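Local coordinates for protein adenosine 5'-monophosphoramidase (Candida albicans, PDB 6IQ1) that probably hydrolyses adenosine 5'-monophosphoramidates to AMP and an amine as a homodimeric, zinc-containing member of the histidine triad nucleotide-binding family, at residues L22-F31 and H41-H49; G85-N93 and V105-K113. All coordinates share one frame; numbering follows the deposited sequence.

Interaction 1 (L22-F31 and H41-H49); sequences LIETAKTYSF and HVLIIPKHH. With ZN (zinc ion), chain H.
Strands 28-31 and 42-46 form an antiparallel beta hairpin in the five-stranded sheet of the HIT fold, and F31 meets L43 and I45 on one of its faces. The axes come within 4.7 Å at 162°. Y29 pairs with I45 and F31 with L43, each through two backbone hydrogen bonds; the straightest runs from L43 N to F31 O (2.8 Å, 173°). T28 and S30 face the opposite way beside P46 and I44.

The F31 ring, its CG set between the backbone N and the carbonyl carbon (chi1 57°), has L43 CB over the rim of one face, while F31 CE2 touches L43 CD1 at 3.5 Å. I45 CD1 arrives at the ring edge, beside F31 CE1. Helix 8-14 packs on F31, Y29 and I45. On the sheet face that carries T28, S30 and I44, T28 CG2 meets I44 CG2 at 3.5 Å. Farther along, L22 and V42 reach tip to tip, CD1 to CG2.

K47, just after strand 42-46, reaches back over the 25-27 turn. Its chain is extended, and NZ bonds to T25 O (2.7 Å), in the carbonyl plane, and makes a salt bridge to E24 OE2 (2.9 Å) on that oxygen's anti lone pair; a third bond, to A26 O, is weak. One ammonium thus ties segment 41-49 to the turn and to the end of strand 22-24, whose E24 also pairs with K21. K47 N adds a bond to K27 O. Within the neighbouring hairpin S30 OG donates to I23 O at 2.7 Å on a lone pair.

Just beyond, H49 ND1 binds the zinc ion at 2.0 Å; C7, C10 and H104 complete a Cys2His2 site joined to the antiparallel sheet of the HIT domain.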
# COMPACT_ATOMS: atom_id res chain seq x y z
N LEU D 22 -13.17 -9.94 -9.55
CA LEU D 22 -11.96 -10.25 -10.30
C LEU D 22 -11.36 -11.51 -9.69
O LEU D 22 -11.81 -12.61 -10.00
CB LEU D 22 -11.03 -9.03 -10.31
CG LEU D 22 -11.41 -7.81 -11.18
CD1 LEU D 22 -10.44 -6.67 -10.97
CD2 LEU D 22 -11.45 -8.16 -12.66
N ILE D 23 -10.36 -11.40 -8.84
CA ILE D 23 -9.75 -12.54 -8.19
C ILE D 23 -10.36 -12.69 -6.81
O ILE D 23 -10.50 -11.70 -6.08
CB ILE D 23 -8.22 -12.38 -8.12
CG1 ILE D 23 -7.60 -12.59 -9.52
CG2 ILE D 23 -7.61 -13.34 -7.10
CD1 ILE D 23 -6.08 -12.36 -9.58
N GLU D 24 -10.75 -13.90 -6.45
CA GLU D 24 -11.16 -14.19 -5.09
C GLU D 24 -10.34 -15.36 -4.53
O GLU D 24 -9.92 -16.26 -5.27
CB GLU D 24 -12.64 -14.51 -5.00
CG GLU D 24 -13.13 -14.51 -3.58
CD GLU D 24 -14.57 -14.94 -3.44
OE1 GLU D 24 -15.34 -14.85 -4.43
OE2 GLU D 24 -14.92 -15.36 -2.31
N THR D 25 -10.12 -15.32 -3.22
CA THR D 25 -9.27 -16.25 -2.50
C THR D 25 -10.02 -16.67 -1.25
O THR D 25 -11.05 -16.07 -0.90
CB THR D 25 -7.90 -15.56 -2.21
OG1 THR D 25 -7.06 -15.61 -3.37
CG2 THR D 25 -7.18 -16.16 -1.06
N ALA D 26 -9.56 -17.74 -0.59
CA ALA D 26 -10.11 -18.08 0.71
C ALA D 26 -10.13 -16.87 1.64
O ALA D 26 -11.07 -16.70 2.43
CB ALA D 26 -9.29 -19.21 1.35
N LYS D 27 -9.13 -16.00 1.54
CA LYS D 27 -9.00 -14.88 2.46
C LYS D 27 -9.21 -13.50 1.83
O LYS D 27 -9.44 -12.54 2.58
CB LYS D 27 -7.62 -14.92 3.14
CG LYS D 27 -7.57 -15.92 4.30
CD LYS D 27 -6.13 -16.23 4.71
CE LYS D 27 -6.04 -17.51 5.56
NZ LYS D 27 -6.98 -17.49 6.73
N THR D 28 -9.16 -13.37 0.51
CA THR D 28 -9.15 -12.05 -0.11
C THR D 28 -10.22 -11.93 -1.18
O THR D 28 -10.55 -12.91 -1.85
CB THR D 28 -7.75 -11.76 -0.70
OG1 THR D 28 -6.78 -11.79 0.35
CG2 THR D 28 -7.70 -10.41 -1.37
N TYR D 29 -10.75 -10.71 -1.36
CA TYR D 29 -11.77 -10.42 -2.37
C TYR D 29 -11.42 -9.15 -3.14
O TYR D 29 -11.15 -8.10 -2.53
CB TYR D 29 -13.16 -10.29 -1.72
CG TYR D 29 -14.28 -10.20 -2.72
CD1 TYR D 29 -14.61 -8.99 -3.33
CD2 TYR D 29 -15.02 -11.32 -3.06
CE1 TYR D 29 -15.63 -8.91 -4.25
CE2 TYR D 29 -16.06 -11.24 -3.97
CZ TYR D 29 -16.35 -10.04 -4.57
OH TYR D 29 -17.37 -9.95 -5.49
N SER D 30 -11.47 -9.22 -4.46
CA SER D 30 -11.12 -8.04 -5.26
C SER D 30 -12.12 -7.81 -6.39
O SER D 30 -12.74 -8.75 -6.91
CB SER D 30 -9.68 -8.16 -5.80
OG SER D 30 -9.54 -9.29 -6.64
N PHE D 31 -12.26 -6.54 -6.77
CA PHE D 31 -13.31 -6.09 -7.67
C PHE D 31 -12.98 -4.68 -8.15
O PHE D 31 -12.19 -3.97 -7.53
CB PHE D 31 -14.70 -6.12 -7.00
CG PHE D 31 -14.79 -5.31 -5.73
CD1 PHE D 31 -14.23 -5.77 -4.54
CD2 PHE D 31 -15.45 -4.10 -5.72
CE1 PHE D 31 -14.32 -5.02 -3.36
CE2 PHE D 31 -15.56 -3.34 -4.55
CZ PHE D 31 -14.99 -3.79 -3.37
N HIS D 41 -8.81 0.70 -12.08
CA HIS D 41 -8.73 0.90 -10.63
C HIS D 41 -9.40 -0.28 -9.91
O HIS D 41 -10.62 -0.47 -10.01
CB HIS D 41 -9.40 2.23 -10.30
CG HIS D 41 -9.28 2.67 -8.87
ND1 HIS D 41 -9.65 3.93 -8.45
CD2 HIS D 41 -8.87 2.02 -7.76
CE1 HIS D 41 -9.47 4.04 -7.15
NE2 HIS D 41 -8.99 2.90 -6.71
N VAL D 42 -8.61 -1.09 -9.21
CA VAL D 42 -9.11 -2.28 -8.54
C VAL D 42 -9.03 -2.06 -7.04
O VAL D 42 -8.15 -1.35 -6.56
CB VAL D 42 -8.30 -3.53 -8.96
CG1 VAL D 42 -8.73 -4.78 -8.19
CG2 VAL D 42 -8.43 -3.74 -10.46
N LEU D 43 -9.99 -2.64 -6.31
CA LEU D 43 -9.94 -2.70 -4.86
C LEU D 43 -9.64 -4.13 -4.44
O LEU D 43 -10.07 -5.07 -5.10
CB LEU D 43 -11.26 -2.27 -4.21
CG LEU D 43 -11.77 -0.89 -4.60
CD1 LEU D 43 -13.19 -0.73 -4.14
CD2 LEU D 43 -10.87 0.21 -4.03
N ILE D 44 -8.90 -4.27 -3.34
CA ILE D 44 -8.49 -5.57 -2.83
C ILE D 44 -8.71 -5.54 -1.32
O ILE D 44 -8.13 -4.71 -0.62
CB ILE D 44 -7.01 -5.89 -3.13
CG1 ILE D 44 -6.72 -5.79 -4.63
CG2 ILE D 44 -6.66 -7.26 -2.57
CD1 ILE D 44 -6.16 -4.44 -5.05
N ILE D 45 -9.56 -6.43 -0.83
CA ILE D 45 -9.98 -6.37 0.57
C ILE D 45 -9.82 -7.72 1.27
O ILE D 45 -10.06 -8.78 0.67
CB ILE D 45 -11.42 -5.85 0.70
CG1 ILE D 45 -12.44 -6.90 0.24
CG2 ILE D 45 -11.61 -4.53 -0.10
CD1 ILE D 45 -13.87 -6.39 0.30
N PRO D 46 -9.39 -7.72 2.52
CA PRO D 46 -9.52 -8.94 3.33
C PRO D 46 -11.00 -9.21 3.61
O PRO D 46 -11.81 -8.29 3.67
CB PRO D 46 -8.76 -8.59 4.61
CG PRO D 46 -8.91 -7.11 4.73
CD PRO D 46 -8.91 -6.57 3.31
N LYS D 47 -11.34 -10.50 3.75
CA LYS D 47 -12.72 -10.85 4.04
C LYS D 47 -13.08 -10.56 5.50
O LYS D 47 -14.23 -10.23 5.80
CB LYS D 47 -12.98 -12.31 3.71
CG LYS D 47 -13.26 -12.54 2.23
CD LYS D 47 -12.90 -13.98 1.83
CE LYS D 47 -13.36 -14.30 0.41
NZ LYS D 47 -13.46 -15.77 0.17
N HIS D 48 -12.10 -10.68 6.38
CA HIS D 48 -12.24 -10.26 7.77
C HIS D 48 -12.53 -8.76 7.86
O HIS D 48 -11.81 -7.95 7.25
CB HIS D 48 -10.94 -10.60 8.49
CG HIS D 48 -10.98 -10.41 9.97
ND1 HIS D 48 -10.86 -9.17 10.56
CD2 HIS D 48 -11.08 -11.30 10.98
CE1 HIS D 48 -10.91 -9.31 11.88
NE2 HIS D 48 -11.04 -10.59 12.15
N HIS D 49 -13.54 -8.38 8.63
CA HIS D 49 -13.90 -6.96 8.74
C HIS D 49 -13.01 -6.28 9.78
O HIS D 49 -13.18 -6.49 10.99
CB HIS D 49 -15.37 -6.77 9.10
CG HIS D 49 -15.75 -5.33 9.29
ND1 HIS D 49 -16.30 -4.57 8.28
CD2 HIS D 49 -15.61 -4.50 10.36
CE1 HIS D 49 -16.50 -3.34 8.72
NE2 HIS D 49 -16.09 -3.27 9.98
ZN ZN H . -16.78 -4.84 6.36

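Interaction 2 (G85-N93 and V105-K113)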
# COMPACT_ATOMS: atom_id res chain seq x y z
N GLY D 85 7.72 4.89 -18.82
CA GLY D 85 6.45 4.43 -19.33
C GLY D 85 5.40 4.48 -18.24
O GLY D 85 5.50 5.26 -17.29
N GLU D 86 4.39 3.65 -18.37
CA GLU D 86 3.31 3.77 -17.40
C GLU D 86 3.67 2.95 -16.16
O GLU D 86 4.46 2.00 -16.21
CB GLU D 86 2.00 3.37 -18.07
CG GLU D 86 0.90 3.00 -17.18
CD GLU D 86 0.08 1.87 -17.80
OE1 GLU D 86 0.61 0.81 -18.22
OE2 GLU D 86 -1.11 1.97 -17.74
N GLY D 87 3.11 3.36 -15.02
CA GLY D 87 3.36 2.73 -13.75
C GLY D 87 2.09 2.46 -12.97
O GLY D 87 1.01 2.32 -13.58
N TYR D 88 2.19 2.37 -11.64
CA TYR D 88 1.03 2.10 -10.80
C TYR D 88 1.37 2.33 -9.33
O TYR D 88 2.54 2.32 -8.92
CB TYR D 88 0.47 0.68 -11.01
CG TYR D 88 1.41 -0.50 -10.77
CD1 TYR D 88 2.24 -0.97 -11.78
CD2 TYR D 88 1.41 -1.16 -9.55
CE1 TYR D 88 3.08 -2.06 -11.57
CE2 TYR D 88 2.23 -2.26 -9.33
CZ TYR D 88 3.06 -2.71 -10.34
OH TYR D 88 3.90 -3.78 -10.12
N ASN D 89 0.32 2.55 -8.54
CA ASN D 89 0.41 2.80 -7.11
C ASN D 89 -0.42 1.78 -6.33
O ASN D 89 -1.50 1.37 -6.77
CB ASN D 89 -0.05 4.21 -6.78
CG ASN D 89 0.88 5.26 -7.34
OD1 ASN D 89 0.64 5.81 -8.42
ND2 ASN D 89 1.98 5.55 -6.61
N VAL D 90 0.09 1.39 -5.17
CA VAL D 90 -0.69 0.63 -4.19
C VAL D 90 -0.91 1.56 -3.00
O VAL D 90 0.05 2.05 -2.40
CB VAL D 90 0.02 -0.67 -3.79
CG1 VAL D 90 -0.88 -1.56 -2.90
CG2 VAL D 90 0.43 -1.45 -5.04
N LEU D 91 -2.18 1.84 -2.69
CA LEU D 91 -2.52 2.77 -1.62
C LEU D 91 -3.50 2.13 -0.64
O LEU D 91 -4.44 1.43 -1.04
CB LEU D 91 -3.12 4.05 -2.18
CG LEU D 91 -3.52 5.12 -1.16
CD1 LEU D 91 -2.30 5.56 -0.39
CD2 LEU D 91 -4.18 6.31 -1.87
N GLN D 92 -3.28 2.38 0.65
CA GLN D 92 -4.18 1.94 1.71
C GLN D 92 -4.30 3.07 2.73
O GLN D 92 -3.28 3.60 3.17
CB GLN D 92 -3.69 0.66 2.39
CG GLN D 92 -4.77 -0.10 3.14
CD GLN D 92 -4.75 0.21 4.61
OE1 GLN D 92 -3.69 0.47 5.17
NE2 GLN D 92 -5.92 0.20 5.25
N ASN D 93 -5.53 3.44 3.07
CA ASN D 93 -5.81 4.64 3.86
C ASN D 93 -6.48 4.29 5.18
O ASN D 93 -7.38 3.43 5.22
CB ASN D 93 -6.70 5.63 3.11
CG ASN D 93 -6.18 5.95 1.70
OD1 ASN D 93 -4.97 6.09 1.46
ND2 ASN D 93 -7.12 6.11 0.77
N VAL D 105 -10.89 -2.21 5.65
CA VAL D 105 -9.59 -2.12 5.00
C VAL D 105 -9.71 -2.49 3.53
O VAL D 105 -10.21 -3.56 3.18
CB VAL D 105 -8.57 -3.04 5.72
CG1 VAL D 105 -7.25 -3.18 4.92
CG2 VAL D 105 -8.30 -2.50 7.10
N HIS D 106 -9.26 -1.59 2.66
CA HIS D 106 -9.22 -1.87 1.23
C HIS D 106 -7.95 -1.28 0.65
O HIS D 106 -7.58 -0.15 0.97
CB HIS D 106 -10.45 -1.32 0.48
CG HIS D 106 -10.76 0.12 0.75
ND1 HIS D 106 -11.13 0.59 1.99
CD2 HIS D 106 -10.80 1.19 -0.08
CE1 HIS D 106 -11.36 1.89 1.92
NE2 HIS D 106 -11.17 2.28 0.67
N PHE D 107 -7.31 -2.06 -0.21
CA PHE D 107 -6.13 -1.63 -0.94
C PHE D 107 -6.54 -1.19 -2.33
O PHE D 107 -7.38 -1.82 -2.97
CB PHE D 107 -5.12 -2.78 -1.00
CG PHE D 107 -4.39 -3.01 0.30
CD1 PHE D 107 -4.96 -3.74 1.32
CD2 PHE D 107 -3.12 -2.46 0.50
CE1 PHE D 107 -4.29 -3.93 2.52
CE2 PHE D 107 -2.44 -2.66 1.69
CZ PHE D 107 -3.02 -3.38 2.70
N HIS D 108 -5.95 -0.10 -2.81
CA HIS D 108 -6.16 0.36 -4.18
C HIS D 108 -4.97 -0.06 -5.05
O HIS D 108 -3.81 0.22 -4.71
CB HIS D 108 -6.31 1.89 -4.26
CG HIS D 108 -7.40 2.46 -3.41
ND1 HIS D 108 -8.66 2.74 -3.89
CD2 HIS D 108 -7.41 2.81 -2.10
CE1 HIS D 108 -9.40 3.24 -2.92
NE2 HIS D 108 -8.67 3.28 -1.82
N LEU D 109 -5.26 -0.71 -6.17
CA LEU D 109 -4.28 -0.93 -7.23
C LEU D 109 -4.63 0.05 -8.35
O LEU D 109 -5.65 -0.13 -9.03
CB LEU D 109 -4.30 -2.37 -7.73
CG LEU D 109 -3.47 -2.57 -9.01
CD1 LEU D 109 -2.01 -2.15 -8.78
CD2 LEU D 109 -3.53 -3.98 -9.52
N ILE D 110 -3.82 1.09 -8.51
CA ILE D 110 -4.20 2.19 -9.40
C ILE D 110 -3.19 2.34 -10.52
O ILE D 110 -2.05 2.77 -10.27
CB ILE D 110 -4.31 3.52 -8.64
CG1 ILE D 110 -5.06 3.35 -7.33
CG2 ILE D 110 -4.97 4.55 -9.53
CD1 ILE D 110 -4.91 4.58 -6.42
N PRO D 111 -3.55 2.01 -11.76
CA PRO D 111 -2.64 2.24 -12.88
C PRO D 111 -2.32 3.72 -13.07
O PRO D 111 -3.16 4.58 -12.82
CB PRO D 111 -3.42 1.66 -14.07
CG PRO D 111 -4.25 0.54 -13.43
CD PRO D 111 -4.69 1.14 -12.13
N LYS D 112 -1.08 4.01 -13.47
CA LYS D 112 -0.65 5.40 -13.65
C LYS D 112 -0.20 5.59 -15.09
O LYS D 112 0.97 5.39 -15.41
CB LYS D 112 0.48 5.78 -12.66
CG LYS D 112 0.90 7.24 -12.72
CD LYS D 112 -0.12 8.12 -12.03
CE LYS D 112 0.26 9.59 -12.09
NZ LYS D 112 -0.82 10.46 -11.54
N LYS D 113 -1.14 5.98 -15.96
CA LYS D 113 -0.87 6.08 -17.39
C LYS D 113 -0.43 7.48 -17.83
O LYS D 113 0.22 7.62 -18.87
CB LYS D 113 -2.10 5.65 -18.19
CG LYS D 113 -2.39 4.15 -18.13
CD LYS D 113 -3.68 3.80 -18.87
CE LYS D 113 -3.43 2.78 -19.98
NZ LYS D 113 -4.70 2.11 -20.39
O HOH W 1 -1.61 5.71 -9.83
O HOH W 2 -8.68 1.21 4.13
O HOH W 3 -9.73 4.70 0.81
O HOH W 4 -7.79 2.29 1.45
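Q92 lies across the F107 ring, and this is the tightly packed end of the contact. Q92 CG sits over the ring centre, 3.7 Å from the centroid and 8° off the normal, a CH-pi contact, with CB nearer the rim. CG stands anti to the backbone N and the chain bends at chi2, which carries NE2 on to V105 CG1 while OE1 bonds to N94. V90 CG1 approaches the same ring obliquely. On the sheet face of V90, Q92 and F107, L109 CD1 also lies 3.6 Å from Y88 CD2, and helix 58-74 packs against F107, L109 and Y88, whose OH bonds to H54 of the second subunit.

The strands run antiparallel at 155°, with hydrogen-bonded pairs G87-K112, N89-I110 and L91-H108. H108 N to L91 O is the straightest bond (2.8 Å, 173°), and L91 O also lies in plane at the edge of the H108 ring. Segment 105-113 holds most of the histidine triad motif; H106, just before the strand, probably carries AMP as a covalent intermediate. Strand 87-94 pairs with its counterpart in the second subunit, extending the sheet across the dimer interface.

Waters fill in where the strands part near N93 and H106. One accepts from N93 ND2 at 3.0 Å and, weakly, from H106 NE2, and lies 3.2 Å from H108 NE2, in plane at that ring's edge; H108 ND1 bonds to H41 and H106 ND1 to H104 O. A second donates to H106 O and accepts from N93 N, while lying over the centre of the H106 ring. Farther along, water joins N89 OD1 (2.7 Å) to I110 O, and N89 ND2 bonds to A98 of the second subunit. At the exposed far end K113 NZ forms a salt bridge with E39.

How the interactions relate
Interactions 1 and 2 are parts of one sheet, their centres 15 Å apart, joined where strand 42-46 borders strand 107-112. I44 O of interaction 1 is 2.8 Å from F107 N of interaction 2, a probable hydrogen bond. H41 NE2 lies equally near H108 ND1, also a probable hydrogen bond, while L43 CD2 packs 3.4 Å from the same H108 ND1. The I45 side chain comes to about 3 Å from that of H106, the probable nucleophile. Strand 42-46 therefore backs the putative AMP site built on the histidine triad motif, of which 105-113 holds H106 and H108. At the zinc end P46 CD packs 3.3 Å from V105 O.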